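Local structure of putative hyaluronoglucosaminidase (6PWI) at residues L403-L411 / D448-K456; N193-K201 / E239-N249. The protein probably cleaves N-acetylhexosamine residues from glycans as a family 84 glycoside hydrolase, this chain holding the catalytic barrel of a longer secreted cell-wall protein. One frame throughout, in Å; residues are numbered along the deposited sequence.

Contact 1 of 2, residues L403-L411 / D448-K456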
ATOM      1  N   LEU A 403       3.244 -15.220   3.453  1.00 21.60           N
ATOM      2  CA  LEU A 403       2.522 -14.090   2.899  1.00 22.09           C
ATOM      3  C   LEU A 403       2.055 -13.257   4.086  1.00 23.14           C
ATOM      4  O   LEU A 403       1.611 -13.814   5.085  1.00 24.91           O
ATOM      5  CB  LEU A 403       1.315 -14.587   2.102  1.00 21.75           C
ATOM      6  CG  LEU A 403       1.613 -15.275   0.773  1.00 21.89           C
ATOM      7  CD1 LEU A 403       0.322 -15.504   0.001  1.00 21.82           C
ATOM      8  CD2 LEU A 403       2.596 -14.467  -0.064  1.00 21.65           C
ATOM      9  N   LEU A 404       2.186 -11.931   3.988  1.00 23.30           N
ATOM     10  CA  LEU A 404       1.756 -11.066   5.077  1.00 23.75           C
ATOM     11  C   LEU A 404       0.598 -10.192   4.604  1.00 23.46           C
ATOM     12  O   LEU A 404       0.808  -9.202   3.906  1.00 23.48           O
ATOM     13  CB  LEU A 404       2.947 -10.233   5.569  1.00 22.92           C
ATOM     14  CG  LEU A 404       4.175 -11.041   5.991  1.00 22.63           C
ATOM     15  CD1 LEU A 404       5.342 -10.124   6.342  1.00 21.60           C
ATOM     16  CD2 LEU A 404       3.834 -11.964   7.155  1.00 22.08           C
ATOM     17  N   MET A 405      -0.625 -10.589   4.972  1.00 23.10           N
ATOM     18  CA  MET A 405      -1.816  -9.913   4.484  1.00 23.96           C
ATOM     19  C   MET A 405      -2.752  -9.573   5.646  1.00 23.76           C
ATOM     20  O   MET A 405      -3.972  -9.545   5.474  1.00 23.79           O
ATOM     21  CB  MET A 405      -2.560 -10.784   3.466  1.00 25.42           C
ATOM     22  CG  MET A 405      -1.773 -11.106   2.204  1.00 26.56           C
ATOM     23  SD  MET A 405      -2.629 -12.349   1.194  1.00 30.50           S
ATOM     24  CE  MET A 405      -3.377 -11.309  -0.055  1.00 30.65           C
ATOM     25  N   GLY A 406      -2.175  -9.305   6.824  1.00 22.19           N
ATOM     26  CA  GLY A 406      -2.967  -8.919   7.976  1.00 22.70           C
ATOM     27  C   GLY A 406      -3.296  -7.428   7.968  1.00 22.64           C
ATOM     28  O   GLY A 406      -2.882  -6.703   7.072  1.00 23.53           O
ATOM     29  N   LYS A 407      -4.026  -6.980   8.992  1.00 22.07           N
ATOM     30  CA  LYS A 407      -4.393  -5.582   9.150  1.00 23.25           C
ATOM     31  C   LYS A 407      -3.157  -4.744   9.485  1.00 23.79           C
ATOM     32  O   LYS A 407      -2.099  -5.282   9.808  1.00 23.53           O
ATOM     33  CB  LYS A 407      -5.419  -5.472  10.279  1.00 23.75           C
ATOM     34  CG  LYS A 407      -4.897  -5.892  11.648  1.00 24.50           C
ATOM     35  CD  LYS A 407      -5.991  -6.206  12.634  1.00 25.14           C
ATOM     36  CE  LYS A 407      -5.485  -6.258  14.057  1.00 25.66           C
ATOM     37  NZ  LYS A 407      -6.608  -6.285  15.021  1.00 25.98           N
ATOM     38  N   GLY A 408      -3.316  -3.415   9.436  1.00 23.89           N
ATOM     39  CA  GLY A 408      -2.234  -2.485   9.712  1.00 24.68           C
ATOM     40  C   GLY A 408      -2.004  -2.281  11.209  1.00 25.56           C
ATOM     41  O   GLY A 408      -2.272  -1.205  11.740  1.00 26.54           O
ATOM     42  N   GLU A 409      -1.476  -3.319  11.865  1.00 25.87           N
ATOM     43  CA  GLU A 409      -1.196  -3.320  13.290  1.00 26.41           C
ATOM     44  C   GLU A 409      -0.134  -2.283  13.652  1.00 27.02           C
ATOM     45  O   GLU A 409      -0.116  -1.805  14.784  1.00 27.29           O
ATOM     46  CB  GLU A 409      -0.658  -4.686  13.711  1.00 27.77           C
ATOM     47  CG  GLU A 409      -1.729  -5.658  14.150  1.00 30.23           C
ATOM     48  CD  GLU A 409      -1.166  -6.923  14.777  1.00 32.89           C
ATOM     49  OE1 GLU A 409      -1.200  -7.980  14.103  1.00 32.83           O
ATOM     50  OE2 GLU A 409      -0.680  -6.848  15.935  1.00 34.70           O
ATOM     51  N   MET A 410       0.760  -1.954  12.708  1.00 26.67           N
ATOM     52  CA  MET A 410       1.910  -1.108  13.006  1.00 26.92           C
ATOM     53  C   MET A 410       1.586   0.372  12.804  1.00 27.33           C
ATOM     54  O   MET A 410       2.477   1.211  12.904  1.00 28.86           O
ATOM     55  CB  MET A 410       3.110  -1.491  12.134  1.00 25.97           C
ATOM     56  CG  MET A 410       3.598  -2.894  12.420  1.00 27.54           C
ATOM     57  SD  MET A 410       4.666  -3.564  11.134  1.00 27.30           S
ATOM     58  CE  MET A 410       6.264  -2.966  11.690  1.00 26.56           C
ATOM     59  N   LEU A 411       0.312   0.689  12.536  1.00 26.56           N
ATOM     60  CA  LEU A 411      -0.086   2.039  12.170  1.00 26.17           C
ATOM     61  C   LEU A 411      -0.888   2.667  13.308  1.00 26.35           C
ATOM     62  O   LEU A 411      -2.066   2.365  13.471  1.00 29.14           O
ATOM     63  CB  LEU A 411      -0.913   1.977  10.878  1.00 24.56           C
ATOM     64  CG  LEU A 411      -0.255   1.260   9.699  1.00 24.22           C
ATOM     65  CD1 LEU A 411      -1.171   1.253   8.487  1.00 22.57           C
ATOM     66  CD2 LEU A 411       1.093   1.878   9.352  1.00 23.26           C
ATOM     67  N   ASP A 448      -8.949   8.717  11.707  1.00 27.46           N
ATOM     68  CA  ASP A 448     -10.096   7.873  11.421  1.00 27.18           C
ATOM     69  C   ASP A 448      -9.658   6.510  10.892  1.00 27.20           C
ATOM     70  O   ASP A 448     -10.469   5.791  10.316  1.00 27.55           O
ATOM     71  CB  ASP A 448     -11.060   8.535  10.435  1.00 28.45           C
ATOM     72  CG  ASP A 448     -11.584   9.888  10.888  1.00 29.83           C
ATOM     73  OD1 ASP A 448     -11.601  10.140  12.113  1.00 29.71           O
ATOM     74  OD2 ASP A 448     -11.966  10.689  10.007  1.00 30.25           O
ATOM     75  N   PHE A 449      -8.386   6.143  11.087  1.00 26.47           N
ATOM     76  CA  PHE A 449      -7.957   4.833  10.624  1.00 26.71           C
ATOM     77  C   PHE A 449      -8.482   3.750  11.562  1.00 28.02           C
ATOM     78  O   PHE A 449      -8.084   3.669  12.727  1.00 26.77           O
ATOM     79  CB  PHE A 449      -6.442   4.731  10.454  1.00 26.26           C
ATOM     80  CG  PHE A 449      -5.993   3.400   9.908  1.00 25.92           C
ATOM     81  CD1 PHE A 449      -6.339   3.008   8.622  1.00 26.89           C
ATOM     82  CD2 PHE A 449      -5.239   2.530  10.680  1.00 26.11           C
ATOM     83  CE1 PHE A 449      -5.931   1.780   8.119  1.00 26.08           C
ATOM     84  CE2 PHE A 449      -4.828   1.303  10.176  1.00 26.05           C
ATOM     85  CZ  PHE A 449      -5.170   0.933   8.895  1.00 26.01           C
ATOM     86  N   ASP A 450      -9.389   2.932  11.014  1.00 29.48           N
ATOM     87  CA  ASP A 450      -9.944   1.775  11.695  1.00 30.20           C
ATOM     88  C   ASP A 450      -9.318   0.507  11.122  1.00 28.58           C
ATOM     89  O   ASP A 450      -9.827  -0.091  10.180  1.00 27.49           O
ATOM     90  CB  ASP A 450     -11.471   1.768  11.633  1.00 33.16           C
ATOM     91  CG  ASP A 450     -12.086   0.801  12.625  1.00 35.59           C
ATOM     92  OD1 ASP A 450     -11.766  -0.401  12.560  1.00 36.93           O
ATOM     93  OD2 ASP A 450     -12.864   1.265  13.467  1.00 40.49           O
ATOM     94  N   MET A 451      -8.190   0.136  11.721  1.00 28.33           N
ATOM     95  CA  MET A 451      -7.389  -1.041  11.443  1.00 29.02           C
ATOM     96  C   MET A 451      -8.263  -2.236  11.046  1.00 29.31           C
ATOM     97  O   MET A 451      -8.054  -2.821   9.985  1.00 27.94           O
ATOM     98  CB  MET A 451      -6.607  -1.339  12.724  1.00 29.51           C
ATOM     99  CG  MET A 451      -5.578  -2.416  12.629  1.00 30.14           C
ATOM    100  SD  MET A 451      -4.740  -2.547  14.233  1.00 34.25           S
ATOM    101  CE  MET A 451      -6.116  -2.691  15.372  1.00 32.11           C
ATOM    102  N   ASP A 452      -9.248  -2.590  11.890  1.00 29.53           N
ATOM    103  CA  ASP A 452     -10.012  -3.821  11.714  1.00 29.17           C
ATOM    104  C   ASP A 452     -10.987  -3.701  10.544  1.00 26.99           C
ATOM    105  O   ASP A 452     -11.140  -4.640   9.764  1.00 27.17           O
ATOM    106  CB  ASP A 452     -10.701  -4.270  13.009  1.00 31.17           C
ATOM    107  CG  ASP A 452      -9.741  -4.737  14.095  1.00 34.59           C
ATOM    108  OD1 ASP A 452      -8.592  -5.074  13.759  1.00 37.85           O
ATOM    109  OD2 ASP A 452     -10.139  -4.751  15.274  1.00 36.17           O
ATOM    110  N   LYS A 453     -11.645  -2.542  10.436  1.00 24.60           N
ATOM    111  CA  LYS A 453     -12.709  -2.338   9.469  1.00 23.25           C
ATOM    112  C   LYS A 453     -12.101  -2.129   8.084  1.00 23.30           C
ATOM    113  O   LYS A 453     -12.566  -2.699   7.099  1.00 23.89           O
ATOM    114  CB  LYS A 453     -13.588  -1.166   9.911  1.00 22.52           C
ATOM    115  CG  LYS A 453     -14.769  -0.861   9.004  1.00 23.02           C
ATOM    116  CD  LYS A 453     -15.740   0.139   9.610  1.00 23.85           C
ATOM    117  CE  LYS A 453     -16.540   0.910   8.583  1.00 23.10           C
ATOM    118  NZ  LYS A 453     -16.997   0.014   7.496  1.00 24.17           N
ATOM    119  N   SER A 454     -11.047  -1.310   8.034  1.00 22.73           N
ATOM    120  CA  SER A 454     -10.334  -0.992   6.811  1.00 22.48           C
ATOM    121  C   SER A 454      -9.797  -2.272   6.168  1.00 22.18           C
ATOM    122  O   SER A 454      -9.957  -2.494   4.972  1.00 21.10           O
ATOM    123  CB  SER A 454      -9.232  -0.016   7.111  1.00 22.49           C
ATOM    124  OG  SER A 454      -8.490   0.264   5.943  1.00 24.10           O
ATOM    125  N   TRP A 455      -9.173  -3.117   6.991  1.00 22.69           N
ATOM    126  CA  TRP A 455      -8.658  -4.395   6.542  1.00 23.51           C
ATOM    127  C   TRP A 455      -9.772  -5.215   5.891  1.00 24.37           C
ATOM    128  O   TRP A 455      -9.625  -5.706   4.777  1.00 23.02           O
ATOM    129  CB  TRP A 455      -8.012  -5.114   7.723  1.00 23.24           C
ATOM    130  CG  TRP A 455      -7.399  -6.440   7.400  1.00 24.47           C
ATOM    131  CD1 TRP A 455      -6.494  -6.728   6.417  1.00 24.51           C
ATOM    132  CD2 TRP A 455      -7.629  -7.672   8.102  1.00 24.81           C
ATOM    133  NE1 TRP A 455      -6.152  -8.052   6.451  1.00 24.02           N
ATOM    134  CE2 TRP A 455      -6.833  -8.657   7.475  1.00 24.94           C
ATOM    135  CE3 TRP A 455      -8.428  -8.032   9.195  1.00 25.13           C
ATOM    136  CZ2 TRP A 455      -6.816  -9.982   7.914  1.00 25.83           C
ATOM    137  CZ3 TRP A 455      -8.414  -9.341   9.628  1.00 26.12           C
ATOM    138  CH2 TRP A 455      -7.616 -10.298   8.994  1.00 27.03           C
ATOM    139  N   LYS A 456     -10.907  -5.329   6.584  1.00 26.56           N
ATOM    140  CA  LYS A 456     -12.016  -6.138   6.103  1.00 28.52           C
ATOM    141  C   LYS A 456     -12.588  -5.542   4.813  1.00 27.93           C
ATOM    142  O   LYS A 456     -12.920  -6.271   3.877  1.00 26.88           O
ATOM    143  CB  LYS A 456     -13.077  -6.268   7.201  1.00 30.76           C
ATOM    144  CG  LYS A 456     -14.175  -7.282   6.920  1.00 33.09           C
ATOM    145  CD  LYS A 456     -15.394  -7.134   7.798  1.00 35.65           C
ATOM    146  CE  LYS A 456     -16.484  -8.119   7.425  1.00 39.00           C
ATOM    147  NZ  LYS A 456     -17.770  -7.795   8.090  1.00 42.38           N
TER
HETATM  148  O   HOH W   1      -6.007  -2.253   8.372  1.00 20.98           O

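Contact 2 of 2, residues N193-K201 / E239-N249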
ATOM      1  N   ASN A 193       7.065  -5.663 -14.818  1.00 26.14           N
ATOM      2  CA  ASN A 193       6.536  -4.388 -15.273  1.00 26.52           C
ATOM      3  C   ASN A 193       5.006  -4.406 -15.256  1.00 27.07           C
ATOM      4  O   ASN A 193       4.388  -3.423 -14.865  1.00 28.53           O
ATOM      5  CB  ASN A 193       7.131  -3.969 -16.620  1.00 25.83           C
ATOM      6  CG  ASN A 193       8.615  -3.676 -16.541  1.00 25.86           C
ATOM      7  OD1 ASN A 193       9.156  -3.452 -15.461  1.00 25.59           O
ATOM      8  ND2 ASN A 193       9.284  -3.675 -17.683  1.00 26.45           N
ATOM      9  N   GLU A 194       4.398  -5.524 -15.667  1.00 27.55           N
ATOM     10  CA  GLU A 194       2.954  -5.685 -15.594  1.00 29.04           C
ATOM     11  C   GLU A 194       2.459  -5.340 -14.183  1.00 28.98           C
ATOM     12  O   GLU A 194       1.484  -4.597 -14.038  1.00 27.75           O
ATOM     13  CB  GLU A 194       2.568  -7.108 -16.017  1.00 31.12           C
ATOM     14  CG  GLU A 194       1.088  -7.291 -16.346  1.00 34.43           C
ATOM     15  CD  GLU A 194       0.667  -8.677 -16.838  1.00 37.31           C
ATOM     16  OE1 GLU A 194       1.494  -9.618 -16.767  1.00 37.45           O
ATOM     17  OE2 GLU A 194      -0.495  -8.822 -17.299  1.00 37.86           O
ATOM     18  N   ASN A 195       3.144  -5.872 -13.153  1.00 27.14           N
ATOM     19  CA  ASN A 195       2.713  -5.755 -11.766  1.00 25.82           C
ATOM     20  C   ASN A 195       2.978  -4.353 -11.220  1.00 25.81           C
ATOM     21  O   ASN A 195       2.167  -3.836 -10.452  1.00 26.27           O
ATOM     22  CB  ASN A 195       3.317  -6.831 -10.857  1.00 26.24           C
ATOM     23  CG  ASN A 195       2.500  -8.109 -10.790  1.00 27.47           C
ATOM     24  OD1 ASN A 195       1.272  -8.076 -10.680  1.00 26.83           O
ATOM     25  ND2 ASN A 195       3.178  -9.246 -10.840  1.00 26.50           N
ATOM     26  N   ARG A 196       4.111  -3.745 -11.603  1.00 24.22           N
ATOM     27  CA  ARG A 196       4.397  -2.383 -11.183  1.00 23.67           C
ATOM     28  C   ARG A 196       3.292  -1.442 -11.659  1.00 23.47           C
ATOM     29  O   ARG A 196       2.854  -0.573 -10.909  1.00 23.40           O
ATOM     30  CB  ARG A 196       5.770  -1.924 -11.673  1.00 23.05           C
ATOM     31  CG  ARG A 196       6.927  -2.490 -10.869  1.00 23.01           C
ATOM     32  CD  ARG A 196       8.177  -2.507 -11.726  1.00 22.06           C
ATOM     33  NE  ARG A 196       9.371  -2.888 -10.992  1.00 21.57           N
ATOM     34  CZ  ARG A 196      10.473  -3.345 -11.567  1.00 21.06           C
ATOM     35  NH1 ARG A 196      10.518  -3.481 -12.881  1.00 21.26           N
ATOM     36  NH2 ARG A 196      11.521  -3.667 -10.834  1.00 20.38           N
ATOM     37  N   LYS A 197       2.841  -1.630 -12.903  1.00 23.11           N
ATOM     38  CA  LYS A 197       1.792  -0.795 -13.463  1.00 24.53           C
ATOM     39  C   LYS A 197       0.489  -1.028 -12.703  1.00 25.84           C
ATOM     40  O   LYS A 197      -0.253  -0.086 -12.449  1.00 25.93           O
ATOM     41  CB  LYS A 197       1.628  -1.072 -14.959  1.00 24.73           C
ATOM     42  CG  LYS A 197       2.790  -0.593 -15.812  1.00 26.06           C
ATOM     43  CD  LYS A 197       2.643  -0.939 -17.265  1.00 27.50           C
ATOM     44  CE  LYS A 197       3.963  -0.850 -17.999  1.00 28.56           C
ATOM     45  NZ  LYS A 197       3.861  -1.467 -19.341  1.00 28.90           N
ATOM     46  N   ASP A 198       0.240  -2.289 -12.331  1.00 26.88           N
ATOM     47  CA  ASP A 198      -1.004  -2.682 -11.695  1.00 27.31           C
ATOM     48  C   ASP A 198      -1.088  -2.116 -10.281  1.00 27.30           C
ATOM     49  O   ASP A 198      -2.180  -1.764  -9.840  1.00 28.45           O
ATOM     50  CB  ASP A 198      -1.175  -4.201 -11.680  1.00 30.30           C
ATOM     51  CG  ASP A 198      -2.625  -4.630 -11.550  1.00 32.00           C
ATOM     52  OD1 ASP A 198      -3.455  -4.114 -12.324  1.00 33.02           O
ATOM     53  OD2 ASP A 198      -2.914  -5.475 -10.675  1.00 34.61           O
ATOM     54  N   LEU A 199       0.054  -2.053  -9.576  1.00 25.70           N
ATOM     55  CA  LEU A 199       0.092  -1.499  -8.229  1.00 24.16           C
ATOM     56  C   LEU A 199      -0.115   0.010  -8.297  1.00 24.21           C
ATOM     57  O   LEU A 199      -0.852   0.570  -7.488  1.00 24.40           O
ATOM     58  CB  LEU A 199       1.404  -1.852  -7.519  1.00 23.34           C
ATOM     59  CG  LEU A 199       1.584  -3.315  -7.098  1.00 23.57           C
ATOM     60  CD1 LEU A 199       2.798  -3.465  -6.195  1.00 24.13           C
ATOM     61  CD2 LEU A 199       0.353  -3.858  -6.395  1.00 22.55           C
ATOM     62  N   MET A 200       0.517   0.655  -9.285  1.00 24.20           N
ATOM     63  CA  MET A 200       0.322   2.082  -9.480  1.00 24.72           C
ATOM     64  C   MET A 200      -1.158   2.356  -9.740  1.00 25.14           C
ATOM     65  O   MET A 200      -1.722   3.300  -9.195  1.00 25.78           O
ATOM     66  CB  MET A 200       1.178   2.627 -10.625  1.00 24.02           C
ATOM     67  CG  MET A 200       2.595   2.934 -10.197  1.00 25.31           C
ATOM     68  SD  MET A 200       3.595   3.675 -11.517  1.00 26.35           S
ATOM     69  CE  MET A 200       3.770   2.276 -12.624  1.00 25.06           C
ATOM     70  N   LYS A 201      -1.788   1.493 -10.538  1.00 26.03           N
ATOM     71  CA  LYS A 201      -3.197   1.629 -10.865  1.00 27.03           C
ATOM     72  C   LYS A 201      -4.033   1.462  -9.597  1.00 26.02           C
ATOM     73  O   LYS A 201      -5.048   2.135  -9.429  1.00 26.82           O
ATOM     74  CB  LYS A 201      -3.549   0.644 -11.982  1.00 30.86           C
ATOM     75  CG  LYS A 201      -4.961   0.742 -12.540  1.00 36.34           C
ATOM     76  CD  LYS A 201      -5.138  -0.049 -13.829  1.00 41.01           C
ATOM     77  CE  LYS A 201      -6.589  -0.209 -14.248  1.00 42.30           C
ATOM     78  NZ  LYS A 201      -7.395  -0.863 -13.191  1.00 42.36           N
ATOM     79  N   GLU A 239       7.097   3.555 -20.132  1.00 27.74           N
ATOM     80  CA  GLU A 239       5.756   2.992 -20.066  1.00 29.52           C
ATOM     81  C   GLU A 239       5.228   3.041 -18.631  1.00 27.79           C
ATOM     82  O   GLU A 239       4.054   3.327 -18.414  1.00 26.83           O
ATOM     83  CB  GLU A 239       5.725   1.563 -20.608  1.00 33.20           C
ATOM     84  CG  GLU A 239       5.551   1.481 -22.111  1.00 36.47           C
ATOM     85  CD  GLU A 239       5.500   0.065 -22.658  1.00 41.71           C
ATOM     86  OE1 GLU A 239       5.621  -0.886 -21.859  1.00 43.66           O
ATOM     87  OE2 GLU A 239       5.336  -0.088 -23.887  1.00 47.96           O
ATOM     88  N   MET A 240       6.106   2.776 -17.654  1.00 26.80           N
ATOM     89  CA  MET A 240       5.712   2.788 -16.255  1.00 26.08           C
ATOM     90  C   MET A 240       5.447   4.217 -15.789  1.00 25.59           C
ATOM     91  O   MET A 240       4.498   4.454 -15.046  1.00 25.94           O
ATOM     92  CB  MET A 240       6.762   2.122 -15.364  1.00 25.37           C
ATOM     93  CG  MET A 240       6.790   0.625 -15.552  1.00 26.57           C
ATOM     94  SD  MET A 240       7.929  -0.212 -14.435  1.00 29.70           S
ATOM     95  CE  MET A 240       9.491  -0.035 -15.298  1.00 27.73           C
ATOM     96  N   VAL A 241       6.276   5.157 -16.256  1.00 23.53           N
ATOM     97  CA  VAL A 241       6.142   6.558 -15.898  1.00 23.49           C
ATOM     98  C   VAL A 241       4.805   7.095 -16.415  1.00 24.35           C
ATOM     99  O   VAL A 241       4.139   7.885 -15.744  1.00 24.77           O
ATOM    100  CB  VAL A 241       7.348   7.373 -16.406  1.00 22.57           C
ATOM    101  CG1 VAL A 241       7.108   8.871 -16.317  1.00 21.58           C
ATOM    102  CG2 VAL A 241       8.629   6.989 -15.684  1.00 21.67           C
ATOM    103  N   ASP A 242       4.399   6.639 -17.603  1.00 24.85           N
ATOM    104  CA  ASP A 242       3.142   7.067 -18.190  1.00 25.89           C
ATOM    105  C   ASP A 242       1.973   6.574 -17.338  1.00 26.18           C
ATOM    106  O   ASP A 242       1.007   7.314 -17.140  1.00 26.43           O
ATOM    107  CB  ASP A 242       3.020   6.626 -19.652  1.00 29.68           C
ATOM    108  CG  ASP A 242       3.883   7.398 -20.647  1.00 33.68           C
ATOM    109  OD1 ASP A 242       4.459   8.464 -20.272  1.00 35.27           O
ATOM    110  OD2 ASP A 242       3.976   6.932 -21.809  1.00 35.03           O
ATOM    111  N   VAL A 243       2.060   5.329 -16.835  1.00 24.65           N
ATOM    112  CA  VAL A 243       1.021   4.809 -15.956  1.00 23.37           C
ATOM    113  C   VAL A 243       0.968   5.672 -14.696  1.00 23.46           C
ATOM    114  O   VAL A 243      -0.115   6.029 -14.228  1.00 22.83           O
ATOM    115  CB  VAL A 243       1.173   3.309 -15.630  1.00 22.50           C
ATOM    116  CG1 VAL A 243       0.185   2.879 -14.557  1.00 22.11           C
ATOM    117  CG2 VAL A 243       0.992   2.438 -16.863  1.00 21.80           C
ATOM    118  N   GLY A 244       2.155   6.029 -14.186  1.00 23.15           N
ATOM    119  CA  GLY A 244       2.289   6.951 -13.071  1.00 23.44           C
ATOM    120  C   GLY A 244       1.583   8.285 -13.322  1.00 23.62           C
ATOM    121  O   GLY A 244       0.933   8.817 -12.422  1.00 23.33           O
ATOM    122  N   ILE A 245       1.725   8.823 -14.543  1.00 22.66           N
ATOM    123  CA  ILE A 245       1.119  10.102 -14.879  1.00 22.22           C
ATOM    124  C   ILE A 245      -0.402   9.957 -14.934  1.00 22.02           C
ATOM    125  O   ILE A 245      -1.117  10.837 -14.469  1.00 22.20           O
ATOM    126  CB  ILE A 245       1.712  10.701 -16.173  1.00 22.34           C
ATOM    127  CG1 ILE A 245       3.143  11.203 -15.946  1.00 21.50           C
ATOM    128  CG2 ILE A 245       0.807  11.794 -16.744  1.00 21.52           C
ATOM    129  CD1 ILE A 245       3.988  11.252 -17.196  1.00 20.76           C
ATOM    130  N   ALA A 246      -0.886   8.840 -15.486  1.00 22.00           N
ATOM    131  CA  ALA A 246      -2.316   8.629 -15.674  1.00 21.73           C
ATOM    132  C   ALA A 246      -3.027   8.408 -14.335  1.00 21.84           C
ATOM    133  O   ALA A 246      -4.185   8.786 -14.185  1.00 21.36           O
ATOM    134  CB  ALA A 246      -2.546   7.469 -16.613  1.00 21.01           C
ATOM    135  N   THR A 247      -2.328   7.786 -13.374  1.00 21.83           N
ATOM    136  CA  THR A 247      -2.926   7.366 -12.114  1.00 21.65           C
ATOM    137  C   THR A 247      -2.574   8.352 -11.004  1.00 22.11           C
ATOM    138  O   THR A 247      -3.223   8.369  -9.958  1.00 21.64           O
ATOM    139  CB  THR A 247      -2.417   5.981 -11.695  1.00 21.63           C
ATOM    140  OG1 THR A 247      -1.002   6.082 -11.513  1.00 21.72           O
ATOM    141  CG2 THR A 247      -2.781   4.885 -12.675  1.00 20.95           C
ATOM    142  N   LYS A 248      -1.515   9.141 -11.248  1.00 22.66           N
ATOM    143  CA  LYS A 248      -0.988  10.174 -10.362  1.00 22.64           C
ATOM    144  C   LYS A 248      -0.297   9.550  -9.153  1.00 22.31           C
ATOM    145  O   LYS A 248       0.113  10.248  -8.229  1.00 23.36           O
ATOM    146  CB  LYS A 248      -1.998  11.286 -10.052  1.00 22.56           C
ATOM    147  CG  LYS A 248      -1.921  12.468 -11.004  1.00 22.37           C
ATOM    148  CD  LYS A 248      -2.897  13.584 -10.703  1.00 22.35           C
ATOM    149  CE  LYS A 248      -3.032  14.562 -11.850  1.00 22.10           C
ATOM    150  NZ  LYS A 248      -1.721  15.125 -12.258  1.00 20.66           N
ATOM    151  N   ASN A 249      -0.162   8.224  -9.199  1.00 22.20           N
ATOM    152  CA  ASN A 249       0.734   7.476  -8.340  1.00 22.28           C
ATOM    153  C   ASN A 249       2.118   7.527  -8.995  1.00 22.21           C
ATOM    154  O   ASN A 249       2.528   6.580  -9.661  1.00 22.10           O
ATOM    155  CB  ASN A 249       0.171   6.060  -8.157  1.00 22.32           C
ATOM    156  CG  ASN A 249       0.769   5.249  -7.022  1.00 23.25           C
ATOM    157  OD1 ASN A 249       0.049   4.516  -6.354  1.00 23.47           O
ATOM    158  ND2 ASN A 249       2.073   5.335  -6.798  1.00 23.59           N
TER

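Contact 1 of 2, residues L403-L411 / D448-K456
The indole of Trp455 lies flat against the backbone of the loop 403-411: Gly406 C and Lys407 N sit over one face, displaced toward the rim, while Met405 O is at the edge. There Trp455 NE1 donates to Met405 O at 2.8 Å, with an N-H...O angle of 152° and the oxygen close to the ring plane. Lys407 CB adds a CH-pi contact over the five-membered ring of Trp455, 4.0 Å from its centroid. Met451 N, of the same segment, lies above one face of the Phe449 ring near its rim, and Gly408 O is at the ring's edge, in plane; Leu411 CD1 approaches Phe449 CE2 obliquely to 4.0 Å.

With CG set between its backbone N and carbonyl carbon (chi1 63°), Lys407 turns away from the indole and runs extended, slanting across the first turn of helix 451-462. Its NZ forms a salt bridge with Asp452 OD1 at 2.6 Å, on the syn lone pair, and a second with Glu490. The extended Met451 chain lays SD 3.7 Å from Glu409 CA, and the bend at chi3 carries Met451 CE toward Lys407 NZ. A water joins the backbones, accepting from Gly408 N and donating to Met451 O. Gly408 centres an inverse gamma turn and opens a type I turn to Leu411, while Asp450 N-caps the helix through a bond from Lys453 N to OD1.

The contact thus fastens the long loop between barrel strands 387-391 and 418-423 to the first turns of helix 451-462. Met405 and Leu411 also rest on helix 433-444, and Trp455 makes edge-to-face contacts with Phe459 of its own helix and Tyr471 of helix 467-475, a helix whose Leu470 and Ala474 meet Met405.

Contact 2 of 2, residues N193-K201 / E239-N249
Met200 and Met240 reach over the surface of the facing helix with the same torsion pattern: CG anti to the carbonyl carbon (chi1 -83° and -72°), then an extended chi2 and a bend at chi3. The two side chains cross at about a right angle, with Met200 CE 4.1 Å from Met240 CB. Each is a knob in a hole of the other helix. Met200 sits among Met240, Val243, Gly244 and Thr247, its CE 3.3 Å from Met240 O; Met240 sits among Asn193, Arg196, Lys197 and Met200, its SD 3.6 Å from Arg196 CD.

Arg196 NH1 donates to Asn193 OD1 in the guanidinium plane, nearly head-on to the C=O, and that oxygen also touches Met240 CE. Glu184 of strand 179-184 takes the NE of Arg196 in a salt bridge. Lys197 stretches across Val243 CG2 to Glu239, where Lys197 NZ meets Glu239 OE1 at 3.1 Å from above the carboxylate plane, closing the outer side of the pair with a salt bridge. At the other end Thr247 OG1 donates to Val243 O, which also takes Thr247 N, and accepts from Asn249 N, the latter bond forming an ST turn at the helix end. Past Lys248, with its positive phi, Asn249 CB packs 3.5 Å from Met200 O.

The short segments run nearly parallel, 10° apart, with axes 9.3 Å from each other at closest. Side-by-side parallel helices following strands 179-184 and 210-213 are typical of the (beta/alpha)8, or TIM, barrel, and here they are two consecutive helices of the catalytic barrel's outer layer.

Overall arrangement
Contact 2 joins two early helices of the barrel's outer layer, whereas contact 1 ties the loop between the last two barrel strands to a helix that follows the eighth. They share no element: their centres are 24 Å apart and their nearest atoms about 10 Å. Both are partly buried, with a lysine-carboxylate salt bridge at a partly exposed edge. Inside, the chemistry diverges. Contact 2 packs methionines and a valine between regular helices as knobs in holes, whereas contact 1, where one partner is irregular loop, relies on an indole against backbone, a direct hydrogen bond and a bridging water. Both lie away from the predicted proton donor Asp299.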